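Local coordinates for putative cell wall hydrolase phosphatase-associated protein (Clostridioides difficile, PDB 7CFL) that probably cleaves peptide bonds in the peptidoglycan of the cell wall as a cysteine endopeptidase, this chain being the catalytic domain of a longer autolysin, at residues 14-19 / 51-56; 71-76 / 129-134; 81-86 / 95-100. All coordinates share one frame; numbering follows the deposited sequence. Where two conformers were deposited one is given.

Contact 1 of 3, residues 14-19 / 51-56; sequences ADSVIS and KSVGVS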
ATOM      1  N   ALA A  14      -5.344 -10.790   8.109  1.00 27.74           N
ATOM      2  CA  ALA A  14      -4.070 -10.327   7.522  1.00 26.75           C
ATOM      3  C   ALA A  14      -3.482 -11.413   6.597  1.00 26.73           C
ATOM      4  O   ALA A  14      -3.027 -11.032   5.495  1.00 25.25           O
ATOM      5  CB  ALA A  14      -3.111  -9.906   8.616  1.00 28.55           C
ATOM      6  N   ASP A  15      -3.545 -12.704   6.980  1.00 26.52           N
ATOM      7  CA  ASP A  15      -3.024 -13.830   6.156  1.00 24.18           C
ATOM      8  C   ASP A  15      -3.768 -13.844   4.816  1.00 23.61           C
ATOM      9  O   ASP A  15      -3.087 -14.031   3.781  1.00 27.32           O
ATOM     10  CB  ASP A  15      -3.152 -15.201   6.822  1.00 30.37           C
ATOM     11  CG  ASP A  15      -2.437 -15.344   8.152  1.00 33.26           C
ATOM     12  OD1 ASP A  15      -1.573 -14.516   8.453  1.00 36.21           O
ATOM     13  OD2 ASP A  15      -2.781 -16.280   8.896  1.00 42.65           O
ATOM     14  N   SER A  16      -5.095 -13.629   4.828  1.00 24.44           N
ATOM     15  CA  SER A  16      -5.940 -13.590   3.591  1.00 22.87           C
ATOM     16  C   SER A  16      -5.515 -12.394   2.722  1.00 23.32           C
ATOM     17  O   SER A  16      -5.308 -12.576   1.484  1.00 22.35           O
ATOM     18  CB  SER A  16      -7.414 -13.535   3.920  1.00 22.97           C
ATOM     19  OG  SER A  16      -8.206 -13.450   2.737  1.00 24.24           O
ATOM     20  N   VAL A  17      -5.407 -11.209   3.320  1.00 23.68           N
ATOM     21  CA  VAL A  17      -4.969  -9.963   2.620  1.00 20.76           C
ATOM     22  C   VAL A  17      -3.635 -10.246   1.932  1.00 21.06           C
ATOM     23  O   VAL A  17      -3.490  -9.951   0.732  1.00 22.44           O
ATOM     24  CB  VAL A  17      -4.848  -8.768   3.589  1.00 23.63           C
ATOM     25  CG1 VAL A  17      -4.139  -7.584   2.931  1.00 22.31           C
ATOM     26  CG2 VAL A  17      -6.207  -8.349   4.114  1.00 23.05           C
ATOM     27  N   ILE A  18      -2.638 -10.715   2.680  1.00 20.11           N
ATOM     28  CA  ILE A  18      -1.258 -10.843   2.134  1.00 21.30           C
ATOM     29  C   ILE A  18      -1.242 -11.946   1.066  1.00 21.86           C
ATOM     30  O   ILE A  18      -0.679 -11.696  -0.020  1.00 23.97           O
ATOM     31  CB  ILE A  18      -0.238 -11.011   3.272  1.00 24.40           C
ATOM     32  CG1 ILE A  18      -0.231  -9.734   4.121  1.00 25.25           C
ATOM     33  CG2 ILE A  18       1.133 -11.377   2.719  1.00 27.77           C
ATOM     34  CD1 ILE A  18       0.665  -9.802   5.321  1.00 36.21           C
ATOM     35  N   SER A  19      -1.828 -13.117   1.317  1.00 19.69           N
ATOM     36  CA  SER A  19      -1.766 -14.233   0.335  1.00 22.37           C
ATOM     37  C   SER A  19      -2.525 -13.851  -0.938  1.00 22.65           C
ATOM     38  O   SER A  19      -2.018 -14.174  -2.010  1.00 26.18           O
ATOM     39  CB  SER A  19      -2.238 -15.539   0.900  1.00 25.17           C
ATOM     40  OG  SER A  19      -3.535 -15.417   1.439  1.00 32.42           O
ATOM     41  N   LYS A  51     -11.543  -7.675  -1.967  1.00 20.16           N
ATOM     42  CA  LYS A  51     -11.659  -9.036  -2.561  1.00 25.46           C
ATOM     43  C   LYS A  51     -11.231 -10.094  -1.546  1.00 24.20           C
ATOM     44  O   LYS A  51     -11.802 -11.208  -1.570  1.00 30.44           O
ATOM     45  CB  LYS A  51     -10.821  -9.156  -3.829  1.00 27.24           C
ATOM     46  CG  LYS A  51     -11.441  -8.460  -5.032  1.00 35.03           C
ATOM     47  CD  LYS A  51     -12.558  -9.238  -5.726  1.00 47.45           C
ATOM     48  CE  LYS A  51     -12.439  -9.213  -7.234  1.00 53.79           C
ATOM     49  NZ  LYS A  51     -13.588  -9.867  -7.900  1.00 59.91           N
ATOM     50  N   SER A  52     -10.262  -9.788  -0.681  1.00 23.27           N
ATOM     51  CA  SER A  52      -9.729 -10.792   0.260  1.00 26.74           C
ATOM     52  C   SER A  52     -10.747 -10.995   1.391  1.00 24.08           C
ATOM     53  O   SER A  52     -11.217 -12.138   1.587  1.00 24.24           O
ATOM     54  CB  SER A  52      -8.369 -10.379   0.759  1.00 24.80           C
ATOM     55  OG  SER A  52      -8.422  -9.118   1.383  1.00 24.50           O
ATOM     56  N   VAL A  53     -11.114  -9.910   2.064  1.00 25.92           N
ATOM     57  CA  VAL A  53     -11.842  -9.928   3.367  1.00 28.13           C
ATOM     58  C   VAL A  53     -13.055  -8.989   3.357  1.00 27.07           C
ATOM     59  O   VAL A  53     -13.740  -8.940   4.380  1.00 29.47           O
ATOM     60  CB  VAL A  53     -10.875  -9.615   4.531  1.00 28.91           C
ATOM     61  CG1 VAL A  53      -9.840 -10.714   4.681  1.00 32.08           C
ATOM     62  CG2 VAL A  53     -10.199  -8.262   4.393  1.00 27.81           C
ATOM     63  N   GLY A  54     -13.368  -8.304   2.252  1.00 24.96           N
ATOM     64  CA  GLY A  54     -14.598  -7.483   2.149  1.00 27.36           C
ATOM     65  C   GLY A  54     -14.523  -6.225   3.008  1.00 26.45           C
ATOM     66  O   GLY A  54     -15.557  -5.754   3.495  1.00 29.12           O
ATOM     67  N   VAL A  55     -13.327  -5.667   3.140  1.00 25.60           N
ATOM     68  CA  VAL A  55     -13.108  -4.373   3.835  1.00 26.14           C
ATOM     69  C   VAL A  55     -13.069  -3.297   2.757  1.00 25.83           C
ATOM     70  O   VAL A  55     -12.279  -3.461   1.781  1.00 25.92           O
ATOM     71  CB  VAL A  55     -11.819  -4.420   4.652  1.00 26.37           C
ATOM     72  CG1 VAL A  55     -11.300  -3.031   4.949  1.00 23.98           C
ATOM     73  CG2 VAL A  55     -12.027  -5.255   5.899  1.00 23.65           C
ATOM     74  N   SER A  56     -13.909  -2.283   2.928  1.00 25.55           N
ATOM     75  CA  SER A  56     -14.010  -1.095   2.049  1.00 25.54           C
ATOM     76  C   SER A  56     -13.071  -0.012   2.562  1.00 23.39           C
ATOM     77  O   SER A  56     -13.252   0.443   3.735  1.00 28.90           O
ATOM     78  CB  SER A  56     -15.422  -0.586   1.964  1.00 29.27           C
ATOM     79  OG  SER A  56     -16.297  -1.603   1.483  1.00 32.60           O
TER
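Val17 and Ser52 meet where the two backbones come closest, their CA atoms 5.4 Å apart, with Val17 CG2 lying 3.6 Å from Ser52 OG. Val17 CG2 also reaches the next residue along, at 4.0 Å from Val53 CG2, and the two valine side chains cross at about a right angle. One residue earlier, Ser16 presents its hydroxyl: OG stands anti to the backbone N (chi1 178°) and touches Val53 CG1 at 3.7 Å. Ser16 OG also comes within 3.5 Å of Ser52 O, and Ser16 CB lies against Val53 CG1 at 3.8 Å. In the papain-like fold of the NlpC/P60 peptidases, this is helix 13-22 leaning on the C-terminal part of helix 41-53, a small contact in which each of the four side chains meets both residues opposite or a backbone atom between them. Ser52 turns its own OG between its backbone N and carbonyl carbon (chi1 58°), and there it hydrogen-bonds Val48 O of its own helix, so Val17 meets a hydroxyl that already has a polar partner. Beyond the first shell, Val17 is buried among Val48, Met49, Ile99 and Leu138, while Phe20 of helix 13-22 packs on Ser52. Past Val53 the chain leaves helical geometry at Gly54, whose phi is positive.

Contact 2 of 3, residues 71-76 / 129-134; sequences VNRGDL and SRYVNA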
ATOM      1  N   VAL A  71      -1.516   3.885  13.293  1.00 25.72           N
ATOM      2  CA  VAL A  71      -0.469   2.932  13.772  1.00 22.36           C
ATOM      3  C   VAL A  71       0.886   3.646  13.748  1.00 23.57           C
ATOM      4  O   VAL A  71       1.202   4.296  12.730  1.00 23.10           O
ATOM      5  CB  VAL A  71      -0.461   1.667  12.894  1.00 25.75           C
ATOM      6  CG1 VAL A  71       0.647   0.701  13.305  1.00 24.76           C
ATOM      7  CG2 VAL A  71      -1.827   0.975  12.868  1.00 25.42           C
ATOM      8  N   ASN A  72       1.656   3.583  14.847  1.00 24.61           N
ATOM      9  CA  ASN A  72       3.062   4.070  14.824  1.00 24.45           C
ATOM     10  C   ASN A  72       3.899   3.138  13.936  1.00 21.78           C
ATOM     11  O   ASN A  72       3.698   1.936  13.997  1.00 23.58           O
ATOM     12  CB  ASN A  72       3.672   4.144  16.230  1.00 28.72           C
ATOM     13  CG  ASN A  72       3.158   5.318  17.028  1.00 30.23           C
ATOM     14  OD1 ASN A  72       2.595   5.136  18.106  1.00 45.36           O
ATOM     15  ND2 ASN A  72       3.336   6.519  16.505  1.00 39.14           N
ATOM     16  N   ARG A  73       4.937   3.670  13.300  1.00 27.07           N
ATOM     17  CA  ARG A  73       5.813   2.878  12.390  0.60 24.65           C
ATOM     18  C   ARG A  73       6.456   1.723  13.183  1.00 23.42           C
ATOM     19  O   ARG A  73       6.660   0.695  12.608  1.00 24.76           O
ATOM     20  CB  ARG A  73       6.848   3.787  11.721  1.00 30.27           C
ATOM     21  CG  ARG A  73       7.827   3.061  10.804  1.00 29.43           C
ATOM     22  CD  ARG A  73       8.774   4.025  10.118  1.00 33.63           C
ATOM     23  NE  ARG A  73       9.835   3.357   9.380  1.00 35.66           N
ATOM     24  CZ  ARG A  73      10.631   3.944   8.481  1.00 36.84           C
ATOM     25  NH1 ARG A  73      10.515   5.238   8.207  1.00 37.23           N
ATOM     26  NH2 ARG A  73      11.536   3.218   7.841  1.00 35.85           N
ATOM     27  N   GLY A  74       6.809   1.887  14.478  1.00 28.36           N
ATOM     28  CA  GLY A  74       7.376   0.770  15.261  1.00 27.13           C
ATOM     29  C   GLY A  74       6.389  -0.359  15.594  1.00 28.23           C
ATOM     30  O   GLY A  74       6.858  -1.442  16.006  1.00 31.62           O
ATOM     31  N   ASP A  75       5.076  -0.141  15.440  1.00 25.66           N
ATOM     32  CA  ASP A  75       3.968  -1.072  15.807  1.00 24.31           C
ATOM     33  C   ASP A  75       3.316  -1.677  14.551  1.00 23.71           C
ATOM     34  O   ASP A  75       2.233  -2.282  14.691  1.00 24.63           O
ATOM     35  CB  ASP A  75       2.885  -0.336  16.600  1.00 28.15           C
ATOM     36  CG  ASP A  75       1.843  -1.227  17.271  1.00 41.04           C
ATOM     37  OD1 ASP A  75       0.609  -1.020  16.970  1.00 35.69           O
ATOM     38  OD2 ASP A  75       2.256  -2.111  18.098  1.00 36.08           O
ATOM     39  N   LEU A  76       3.911  -1.530  13.368  1.00 24.59           N
ATOM     40  CA  LEU A  76       3.318  -2.096  12.114  1.00 19.95           C
ATOM     41  C   LEU A  76       3.107  -3.603  12.255  1.00 22.04           C
ATOM     42  O   LEU A  76       4.017  -4.303  12.757  1.00 24.44           O
ATOM     43  CB  LEU A  76       4.240  -1.793  10.943  1.00 19.49           C
ATOM     44  CG  LEU A  76       4.166  -0.363  10.416  1.00 24.23           C
ATOM     45  CD1 LEU A  76       5.275  -0.092   9.409  1.00 25.56           C
ATOM     46  CD2 LEU A  76       2.817  -0.109   9.763  1.00 25.03           C
ATOM     47  N   SER A 129      12.650   7.910   4.169  1.00 30.32           N
ATOM     48  CA  SER A 129      12.530   9.388   4.334  1.00 38.72           C
ATOM     49  C   SER A 129      11.145   9.905   3.885  1.00 32.52           C
ATOM     50  O   SER A 129      10.745  10.994   4.336  1.00 36.67           O
ATOM     51  CB  SER A 129      13.665  10.107   3.629  1.00 40.61           C
ATOM     52  OG  SER A 129      13.545  10.013   2.216  1.00 42.97           O
ATOM     53  N   ARG A 130      10.421   9.154   3.045  1.00 29.97           N
ATOM     54  CA  ARG A 130       9.103   9.562   2.486  1.00 29.08           C
ATOM     55  C   ARG A 130       7.940   9.020   3.333  1.00 29.45           C
ATOM     56  O   ARG A 130       6.783   9.456   3.110  1.00 27.94           O
ATOM     57  CB  ARG A 130       8.992   9.071   1.041  1.00 29.55           C
ATOM     58  CG  ARG A 130      10.016   9.685   0.100  1.00 31.98           C
ATOM     59  CD  ARG A 130      10.156   8.884  -1.181  1.00 41.30           C
ATOM     60  NE  ARG A 130       8.907   8.887  -1.912  1.00 44.12           N
ATOM     61  CZ  ARG A 130       8.372   7.849  -2.561  1.00 57.70           C
ATOM     62  NH1 ARG A 130       8.964   6.661  -2.571  1.00 62.07           N
ATOM     63  NH2 ARG A 130       7.219   8.003  -3.195  1.00 60.84           N
ATOM     64  N   TYR A 131       8.216   8.139   4.299  1.00 27.66           N
ATOM     65  CA  TYR A 131       7.188   7.547   5.194  1.00 28.96           C
ATOM     66  C   TYR A 131       6.402   8.665   5.883  1.00 26.78           C
ATOM     67  O   TYR A 131       7.035   9.569   6.507  1.00 26.51           O
ATOM     68  CB  TYR A 131       7.823   6.607   6.217  1.00 26.86           C
ATOM     69  CG  TYR A 131       6.847   5.956   7.154  1.00 25.88           C
ATOM     70  CD1 TYR A 131       6.426   4.652   6.949  1.00 24.59           C
ATOM     71  CD2 TYR A 131       6.354   6.626   8.272  1.00 26.81           C
ATOM     72  CE1 TYR A 131       5.494   4.053   7.772  1.00 25.56           C
ATOM     73  CE2 TYR A 131       5.408   6.042   9.096  1.00 24.19           C
ATOM     74  CZ  TYR A 131       4.997   4.742   8.867  1.00 25.82           C
ATOM     75  OH  TYR A 131       4.095   4.134   9.693  1.00 25.38           O
ATOM     76  N   VAL A 132       5.066   8.580   5.829  1.00 25.74           N
ATOM     77  CA  VAL A 132       4.158   9.583   6.465  1.00 27.44           C
ATOM     78  C   VAL A 132       3.494   8.972   7.701  1.00 23.30           C
ATOM     79  O   VAL A 132       3.695   9.523   8.814  1.00 26.20           O
ATOM     80  CB  VAL A 132       3.126  10.169   5.490  1.00 29.09           C
ATOM     81  CG1 VAL A 132       2.124  11.066   6.226  1.00 31.36           C
ATOM     82  CG2 VAL A 132       3.823  10.929   4.368  1.00 29.25           C
ATOM     83  N   ASN A 133       2.709   7.925   7.526  1.00 22.91           N
ATOM     84  CA  ASN A 133       1.843   7.329   8.564  1.00 21.58           C
ATOM     85  C   ASN A 133       1.413   5.927   8.133  1.00 23.45           C
ATOM     86  O   ASN A 133       1.793   5.448   7.027  1.00 21.77           O
ATOM     87  CB  ASN A 133       0.644   8.218   8.903  1.00 22.03           C
ATOM     88  CG  ASN A 133      -0.493   8.228   7.899  1.00 23.61           C
ATOM     89  OD1 ASN A 133      -0.313   7.864   6.740  1.00 26.63           O
ATOM     90  ND2 ASN A 133      -1.652   8.670   8.349  1.00 27.26           N
ATOM     91  N   ALA A 134       0.614   5.304   8.984  1.00 20.87           N
ATOM     92  CA  ALA A 134       0.103   3.950   8.772  1.00 22.03           C
ATOM     93  C   ALA A 134      -1.306   3.874   9.335  1.00 19.75           C
ATOM     94  O   ALA A 134      -1.627   4.640  10.257  1.00 20.93           O
ATOM     95  CB  ALA A 134       1.048   2.976   9.392  1.00 21.27           C
TER
HETATM   96  O   HOH W   1       2.919   5.905  11.496  1.00 29.06           O
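Arg73 lays its aliphatic stem across the Tyr131 ring, joining the loop after edge strand 69-71 to strand 131-136, its neighbour in the antiparallel sheet of the NlpC/P60 domain. Arg73 and Tyr131 lie antiparallel, the guanidinium beside the start of the tyrosine side chain and Arg73 CB near its hydroxyl end, 3.5 Å from Tyr131 CZ. At the far end Arg73 NH1 arrives beside Tyr131 CB, 3.6 Å away. Between them Arg73 CD is centred over the ring, 3.8 Å from the Tyr131 centroid and 1° off the normal, a CH-pi contact. With CG anti to the backbone N (chi1 178°), CG is sent over the ring, and the chain, extended from CG to NE, spans its length; the guanidinium plane stays 34° from the ring plane, and its NH2 hydrogen-bonds Asn123 OD1 and Ser128 OG. The small Ala134 takes the second bump: Leu76 CD2 presses on Ala134 CB at 3.6 Å, with Val71 CB 4.0 Å from Ala134 CB. Leu76 also packs on Val82 and Ile122. Val71 N donates to Ala134 O at 3.1 Å. In the plane of the Tyr131 ring, at its edge, one water bonds Tyr131 OH at 2.8 Å and donates to Val71 O at 2.7 Å.

Contact 3 of 3, residues 81-86 / 95-100; sequences LVFFDT and SHVGIY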
ATOM      1  N   LEU A  81      -1.841  -0.652   6.266  1.00 19.13           N
ATOM      2  CA  LEU A  81      -1.516   0.214   5.126  1.00 21.55           C
ATOM      3  C   LEU A  81      -0.416   1.175   5.549  1.00 20.17           C
ATOM      4  O   LEU A  81      -0.520   1.752   6.653  1.00 21.52           O
ATOM      5  CB  LEU A  81      -2.782   0.955   4.667  1.00 20.50           C
ATOM      6  CG  LEU A  81      -3.920   0.053   4.212  1.00 24.70           C
ATOM      7  CD1 LEU A  81      -5.124   0.864   3.778  1.00 25.16           C
ATOM      8  CD2 LEU A  81      -3.478  -0.862   3.092  1.00 24.33           C
ATOM      9  N   VAL A  82       0.595   1.350   4.693  1.00 19.09           N
ATOM     10  CA  VAL A  82       1.724   2.277   4.970  0.60 18.70           C
ATOM     11  C   VAL A  82       1.707   3.345   3.885  1.00 21.20           C
ATOM     12  O   VAL A  82       1.460   2.990   2.715  1.00 22.16           O
ATOM     13  CB  VAL A  82       3.067   1.527   5.054  1.00 21.85           C
ATOM     14  CG1 VAL A  82       3.198   0.793   6.385  1.00 27.71           C
ATOM     15  CG2 VAL A  82       3.308   0.630   3.843  1.00 24.72           C
ATOM     16  N   PHE A  83       1.882   4.604   4.249  1.00 18.66           N
ATOM     17  CA  PHE A  83       1.695   5.783   3.355  1.00 19.97           C
ATOM     18  C   PHE A  83       3.011   6.574   3.212  1.00 22.17           C
ATOM     19  O   PHE A  83       3.814   6.763   4.139  1.00 23.30           O
ATOM     20  CB  PHE A  83       0.564   6.667   3.876  1.00 22.12           C
ATOM     21  CG  PHE A  83      -0.742   5.937   3.983  1.00 19.40           C
ATOM     22  CD1 PHE A  83      -1.487   5.734   2.816  1.00 20.29           C
ATOM     23  CD2 PHE A  83      -1.164   5.290   5.138  1.00 20.36           C
ATOM     24  CE1 PHE A  83      -2.659   5.002   2.847  1.00 21.52           C
ATOM     25  CE2 PHE A  83      -2.347   4.562   5.166  1.00 22.90           C
ATOM     26  CZ  PHE A  83      -3.079   4.393   4.004  1.00 20.00           C
ATOM     27  N   PHE A  84       3.240   7.123   2.031  1.00 21.92           N
ATOM     28  CA  PHE A  84       4.461   7.876   1.661  1.00 22.05           C
ATOM     29  C   PHE A  84       4.105   9.138   0.888  1.00 27.30           C
ATOM     30  O   PHE A  84       3.042   9.189   0.247  1.00 23.75           O
ATOM     31  CB  PHE A  84       5.412   7.008   0.847  1.00 24.09           C
ATOM     32  CG  PHE A  84       5.687   5.672   1.479  1.00 24.87           C
ATOM     33  CD1 PHE A  84       6.800   5.477   2.289  1.00 26.03           C
ATOM     34  CD2 PHE A  84       4.766   4.647   1.348  1.00 25.19           C
ATOM     35  CE1 PHE A  84       7.020   4.237   2.866  1.00 25.61           C
ATOM     36  CE2 PHE A  84       4.988   3.416   1.930  1.00 26.19           C
ATOM     37  CZ  PHE A  84       6.103   3.221   2.705  1.00 28.09           C
ATOM     38  N   ASP A  85       4.994  10.121   0.940  1.00 32.85           N
ATOM     39  CA  ASP A  85       4.892  11.361   0.126  1.00 34.78           C
ATOM     40  C   ASP A  85       5.821  11.249  -1.100  1.00 35.70           C
ATOM     41  O   ASP A  85       6.435  10.185  -1.298  1.00 38.65           O
ATOM     42  CB  ASP A  85       5.125  12.597   1.007  1.00 33.21           C
ATOM     43  CG  ASP A  85       6.485  12.690   1.670  1.00 39.14           C
ATOM     44  OD1 ASP A  85       6.573  13.364   2.719  1.00 46.60           O
ATOM     45  OD2 ASP A  85       7.438  12.090   1.143  1.00 39.67           O
ATOM     46  N   THR A  86       5.906  12.321  -1.898  1.00 44.02           N
ATOM     47  CA  THR A  86       6.756  12.439  -3.124  1.00 50.79           C
ATOM     48  C   THR A  86       8.043  13.187  -2.734  1.00 65.89           C
ATOM     49  O   THR A  86       7.999  13.986  -1.768  1.00 65.80           O
ATOM     50  CB  THR A  86       5.919  13.025  -4.272  1.00 52.08           C
ATOM     51  OG1 THR A  86       5.079  11.958  -4.713  1.00 56.39           O
ATOM     52  CG2 THR A  86       6.703  13.560  -5.451  1.00 42.55           C
ATOM     53  N   SER A  95       0.927  10.441  -1.398  1.00 26.64           N
ATOM     54  CA  SER A  95       0.843  10.138  -2.851  1.00 29.02           C
ATOM     55  C   SER A  95       1.089   8.644  -3.156  1.00 27.48           C
ATOM     56  O   SER A  95       1.005   8.257  -4.357  1.00 29.90           O
ATOM     57  CB  SER A  95       1.825  11.008  -3.588  1.00 30.61           C
ATOM     58  OG  SER A  95       3.137  10.841  -3.062  1.00 33.68           O
ATOM     59  N   HIS A  96       1.388   7.818  -2.143  1.00 27.93           N
ATOM     60  CA  HIS A  96       1.683   6.375  -2.342  0.50 24.69           C
ATOM     61  C   HIS A  96       1.243   5.577  -1.114  1.00 21.79           C
ATOM     62  O   HIS A  96       1.156   6.132   0.017  1.00 23.47           O
ATOM     63  CB  HIS A  96       3.164   6.165  -2.697  0.50 25.05           C
ATOM     64  CG  HIS A  96       3.456   4.824  -3.287  0.50 23.30           C
ATOM     65  ND1 HIS A  96       2.982   4.433  -4.546  0.50 22.71           N
ATOM     66  CD2 HIS A  96       4.146   3.776  -2.789  0.50 23.03           C
ATOM     67  CE1 HIS A  96       3.400   3.209  -4.789  0.50 22.10           C
ATOM     68  NE2 HIS A  96       4.115   2.778  -3.718  0.50 23.87           N
ATOM     69  N   VAL A  97       0.939   4.311  -1.327  1.00 22.33           N
ATOM     70  CA  VAL A  97       0.451   3.385  -0.270  1.00 19.58           C
ATOM     71  C   VAL A  97       0.879   1.979  -0.664  1.00 19.48           C
ATOM     72  O   VAL A  97       0.806   1.622  -1.874  1.00 19.36           O
ATOM     73  CB  VAL A  97      -1.082   3.469  -0.087  1.00 19.42           C
ATOM     74  CG1 VAL A  97      -1.870   3.166  -1.368  1.00 17.63           C
ATOM     75  CG2 VAL A  97      -1.593   2.562   1.001  1.00 22.55           C
ATOM     76  N   GLY A  98       1.192   1.178   0.332  1.00 22.78           N
ATOM     77  CA  GLY A  98       1.495  -0.252   0.240  1.00 21.82           C
ATOM     78  C   GLY A  98       0.860  -0.984   1.395  1.00 19.86           C
ATOM     79  O   GLY A  98       0.352  -0.314   2.333  1.00 23.02           O
ATOM     80  N   ILE A  99       0.859  -2.305   1.327  1.00 20.32           N
ATOM     81  CA  ILE A  99       0.327  -3.199   2.388  1.00 19.81           C
ATOM     82  C   ILE A  99       1.533  -3.782   3.094  1.00 18.96           C
ATOM     83  O   ILE A  99       2.359  -4.425   2.464  1.00 20.03           O
ATOM     84  CB  ILE A  99      -0.592  -4.311   1.838  1.00 22.17           C
ATOM     85  CG1 ILE A  99      -1.767  -3.725   1.053  1.00 24.38           C
ATOM     86  CG2 ILE A  99      -1.046  -5.247   2.942  1.00 22.05           C
ATOM     87  CD1 ILE A  99      -2.582  -4.746   0.286  1.00 22.44           C
ATOM     88  N   TYR A 100       1.665  -3.477   4.374  1.00 21.10           N
ATOM     89  CA  TYR A 100       2.774  -4.052   5.161  1.00 20.58           C
ATOM     90  C   TYR A 100       2.645  -5.583   5.281  1.00 18.15           C
ATOM     91  O   TYR A 100       1.536  -6.122   5.603  1.00 21.62           O
ATOM     92  CB  TYR A 100       2.821  -3.334   6.500  1.00 21.14           C
ATOM     93  CG  TYR A 100       4.070  -3.658   7.276  1.00 21.42           C
ATOM     94  CD1 TYR A 100       5.279  -3.094   6.906  1.00 20.95           C
ATOM     95  CD2 TYR A 100       4.066  -4.581   8.324  1.00 20.33           C
ATOM     96  CE1 TYR A 100       6.450  -3.336   7.630  1.00 21.83           C
ATOM     97  CE2 TYR A 100       5.239  -4.863   9.021  1.00 23.88           C
ATOM     98  CZ  TYR A 100       6.433  -4.270   8.651  1.00 22.58           C
ATOM     99  OH  TYR A 100       7.602  -4.564   9.309  1.00 26.08           O
TER
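Val82 faces Gly98 in a hydrogen-bonded antiparallel pair, and each backbone gives and takes a bond: Val82 N to Gly98 O at 2.9 Å, Gly98 N to Val82 O at 3.0 Å. Val82 CG2 lies against the Gly98 peptide, 3.5 Å from Gly98 O, while the other branch, CG1, meets Tyr100 CB. Phe84 is two residues on, on the same face. Its ring has His96 O at its edge, near the ring plane, and in the His96 conformer given Phe84 CD2 comes to the edge of the His96 ring, 4.3 Å from His96 CD2. Phe84 N bonds His96 O at 3.1 Å, and Phe84 O takes two donors, Ser95 N coming nearly straight at 3.0 Å and His96 N giving a more bent bond at 3.2 Å. Two residues opposite one make a classic beta bulge. Ser95, the first of them, has OG between its backbone N and carbonyl carbon (chi1 55°), and Ser95 OG shares a hydrogen bond with Thr86 OG1 at 2.8 Å, joining the two chains at the bulge. On the other face, Leu81 runs alongside Ile99, and Phe83 alongside Val97. His96 also packs on Cys41, and in the conformer given its NE2 hydrogen-bonds His108 ND1, consistent with the Cys-His-polar triad of NlpC/P60 peptidases. The hairpin lies mid-sheet: strand 131-136 bonds the outer side of strand 81-84, strand 105-110 flanks strand 96-102, and helices 41-53 and 61-64 pack on the face formed by Leu81, Phe83, Val97 and Ile99.

The centre of contact 3 lies about 5 Å from the centre of the chain, and both other contacts touch it. Contact 2 is its close neighbour, centres about 9 Å apart: Val132 N probably bonds Phe83 O at 2.8 Å, and Leu76 CD2 packs on Val82 CG1. Along the chain the hairpin is nested inside the loop that contact 2 closes. Contact 1, with its centre about 17 Å from that of contact 3, touches it through Val17 CG1 and Ile99 CG2, 3.9 Å apart, but does not meet contact 2. The probable active site lies by contact 3, where the side chain of His96 is about 5 Å from a bound citrate, probably from the crystallisation liquor.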